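ZT_dimer domain-containing protein (Thermotoga maritima, PDB 6VDA) probably transports divalent metal ions such as zinc across the membrane as a cation diffusion facilitator, whose zinc-binding C-terminal cytoplasmic domain is described here. Local coordinates at residues Ile15-Glu20 / Leu69-Asp74. Numbering follows the deposited sequence.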
loop_
_atom_site.group_PDB
_atom_site.type_symbol
_atom_site.label_atom_id
_atom_site.label_comp_id
_atom_site.label_asym_id
_atom_site.label_seq_id
_atom_site.Cartn_x
_atom_site.Cartn_y
_atom_site.Cartn_z
ATOM N N ILE A 15 -16.454 -3.396 -9.700
ATOM C CA ILE A 15 -15.085 -2.893 -9.370
ATOM C C ILE A 15 -14.346 -2.631 -10.687
ATOM O O ILE A 15 -13.939 -1.484 -10.927
ATOM C CB ILE A 15 -14.316 -3.894 -8.483
ATOM C CG1 ILE A 15 -14.983 -4.093 -7.118
ATOM C CG2 ILE A 15 -12.858 -3.481 -8.345
ATOM C CD1 ILE A 15 -14.511 -5.327 -6.378
ATOM N N PHE A 16 -14.203 -3.665 -11.519
ATOM C CA PHE A 16 -13.526 -3.582 -12.840
ATOM C C PHE A 16 -14.243 -2.547 -13.712
ATOM O O PHE A 16 -13.565 -1.851 -14.480
ATOM C CB PHE A 16 -13.424 -4.966 -13.486
ATOM C CG PHE A 16 -12.229 -5.761 -13.031
ATOM C CD1 PHE A 16 -10.982 -5.544 -13.597
ATOM C CD2 PHE A 16 -12.340 -6.702 -12.022
ATOM C CE1 PHE A 16 -9.878 -6.269 -13.177
ATOM C CE2 PHE A 16 -11.233 -7.423 -11.598
ATOM C CZ PHE A 16 -10.005 -7.210 -12.181
ATOM N N ALA A 17 -15.567 -2.426 -13.574
ATOM C CA ALA A 17 -16.394 -1.448 -14.318
ATOM C C ALA A 17 -15.948 -0.025 -13.959
ATOM O O ALA A 17 -15.799 0.786 -14.873
ATOM C CB ALA A 17 -17.863 -1.672 -14.038
ATOM N N VAL A 18 -15.709 0.256 -12.677
ATOM C CA VAL A 18 -15.249 1.596 -12.190
ATOM C C VAL A 18 -13.810 1.886 -12.652
ATOM O O VAL A 18 -13.536 3.047 -12.996
ATOM C CB VAL A 18 -15.361 1.722 -10.660
ATOM C CG1 VAL A 18 -14.726 3.018 -10.169
ATOM C CG2 VAL A 18 -16.808 1.617 -10.188
ATOM N N LEU A 19 -12.908 0.902 -12.631
ATOM C CA LEU A 19 -11.478 1.116 -12.988
ATOM C C LEU A 19 -11.355 1.507 -14.465
ATOM O O LEU A 19 -10.503 2.359 -14.765
ATOM C CB LEU A 19 -10.677 -0.151 -12.685
ATOM C CG LEU A 19 -10.538 -0.496 -11.204
ATOM C CD1 LEU A 19 -9.918 -1.871 -11.043
ATOM C CD2 LEU A 19 -9.730 0.559 -10.457
ATOM N N GLU A 20 -12.190 0.927 -15.337
ATOM C CA GLU A 20 -12.215 1.203 -16.802
ATOM C C GLU A 20 -12.438 2.699 -17.056
ATOM O O GLU A 20 -12.052 3.182 -18.133
ATOM C CB GLU A 20 -13.312 0.391 -17.496
ATOM C CG GLU A 20 -12.921 -1.050 -17.785
ATOM C CD GLU A 20 -13.909 -1.805 -18.659
ATOM O OE1 GLU A 20 -15.021 -1.287 -18.891
ATOM O OE2 GLU A 20 -13.563 -2.911 -19.113
ATOM N N LEU A 69 -17.024 3.900 -3.802
ATOM C CA LEU A 69 -17.994 4.108 -2.692
ATOM C C LEU A 69 -19.324 4.642 -3.247
ATOM O O LEU A 69 -20.371 4.277 -2.688
ATOM C CB LEU A 69 -17.382 5.060 -1.656
ATOM C CG LEU A 69 -16.767 4.394 -0.422
ATOM C CD1 LEU A 69 -15.922 3.191 -0.798
ATOM C CD2 LEU A 69 -15.941 5.381 0.386
ATOM N N LYS A 70 -19.284 5.457 -4.306
ATOM C CA LYS A 70 -20.490 6.051 -4.950
ATOM C C LYS A 70 -21.266 4.969 -5.715
ATOM O O LYS A 70 -22.502 5.076 -5.786
ATOM C CB LYS A 70 -20.112 7.190 -5.905
ATOM C CG LYS A 70 -19.843 8.540 -5.251
ATOM C CD LYS A 70 -19.829 9.704 -6.232
ATOM N N ARG A 71 -20.568 3.977 -6.272
ATOM C CA ARG A 71 -21.138 2.941 -7.181
ATOM C C ARG A 71 -21.960 1.935 -6.370
ATOM O O ARG A 71 -23.106 1.646 -6.770
ATOM C CB ARG A 71 -20.014 2.218 -7.929
ATOM C CG ARG A 71 -20.462 1.023 -8.757
ATOM C CD ARG A 71 -20.740 1.387 -10.200
ATOM N NE ARG A 71 -20.906 0.196 -11.023
ATOM C CZ ARG A 71 -20.888 0.182 -12.354
ATOM N NH1 ARG A 71 -20.708 1.302 -13.034
ATOM N NH2 ARG A 71 -21.053 -0.958 -13.002
ATOM N N ARG A 72 -21.368 1.399 -5.300
ATOM C CA ARG A 72 -21.980 0.385 -4.403
ATOM C C ARG A 72 -22.097 0.981 -2.999
ATOM O O ARG A 72 -21.063 1.404 -2.462
ATOM C CB ARG A 72 -21.112 -0.876 -4.365
ATOM C CG ARG A 72 -20.937 -1.573 -5.707
ATOM C CD ARG A 72 -22.023 -2.594 -5.967
ATOM N NE ARG A 72 -21.909 -3.765 -5.083
ATOM C CZ ARG A 72 -22.531 -4.948 -5.289
ATOM N NH1 ARG A 72 -22.394 -5.932 -4.422
ATOM N NH2 ARG A 72 -23.196 -5.166 -6.411
ATOM N N ASP A 73 -23.299 0.982 -2.421
ATOM C CA ASP A 73 -23.555 1.501 -1.052
ATOM C C ASP A 73 -23.163 0.445 -0.004
ATOM O O ASP A 73 -23.331 0.737 1.193
ATOM C CB ASP A 73 -25.009 1.957 -0.890
ATOM C CG ASP A 73 -26.045 0.869 -1.126
ATOM O OD1 ASP A 73 -26.356 0.595 -2.305
ATOM O OD2 ASP A 73 -26.529 0.303 -0.127
ATOM N N ASP A 74 -22.650 -0.720 -0.423
ATOM C CA ASP A 74 -22.285 -1.848 0.481
ATOM C C ASP A 74 -20.761 -2.036 0.542
ATOM O O ASP A 74 -20.328 -2.995 1.200
ATOM C CB ASP A 74 -22.997 -3.142 0.075
ATOM C CG ASP A 74 -22.717 -3.596 -1.344
ATOM O OD1 ASP A 74 -22.154 -2.799 -2.114
ATOM O OD2 ASP A 74 -23.066 -4.743 -1.668
#
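Arg71 packs on Ala17 and Val18, and this is the contact between segments 15-20 and 69-74. The shortest polar bond lies apart from it, within segment 69-74: a salt bridge joins Arg72 NH1 to Asp74 OD2 at 3.1 Å. A second link in this pair is weak: Arg72 NE to Asp74 OD1, also 3.1 Å, has an N-H...O angle of only 123°. Arg72 is the first residue to leave helical geometry, and the bridge spans the turn that follows helix 54-71. Arg72 NH2 also makes long, weak ion pairs with Asp10 and Asp14 of helix 6-19.

In Arg71, CG is anti to the backbone N (chi1 173°), and the chain then bends at chi2 (94°). Beyond the bend it runs out to helix 6-19. Val18 CG2 lies alongside the aliphatic part, 3.9 Å from Arg71 CD and 4.0 Å from Arg71 CB. The two side chains pass each other in opposite directions. Further out, Ala17 CB sits over one face of the guanidinium, 3.4 Å from Arg71 NH2. This is packing of a methyl on a flat cation. Arg71 also touches Asp14. The contact is small, burying 128 Å² in all.

Arg71 is exposed, while Val18 is buried and also packs on Glu67 and Met68. Ile15 and Leu19 continue inward onto strand 39-48. The contact lies at the outer, solvent-facing side of the place where helices 6-19 and 54-71 meet. Helix 54-71 is the crossover of a beta-alpha-beta unit linking parallel strands 39-48 and 75-84, within the alpha-beta-beta-alpha-beta fold of CDF C-terminal domains.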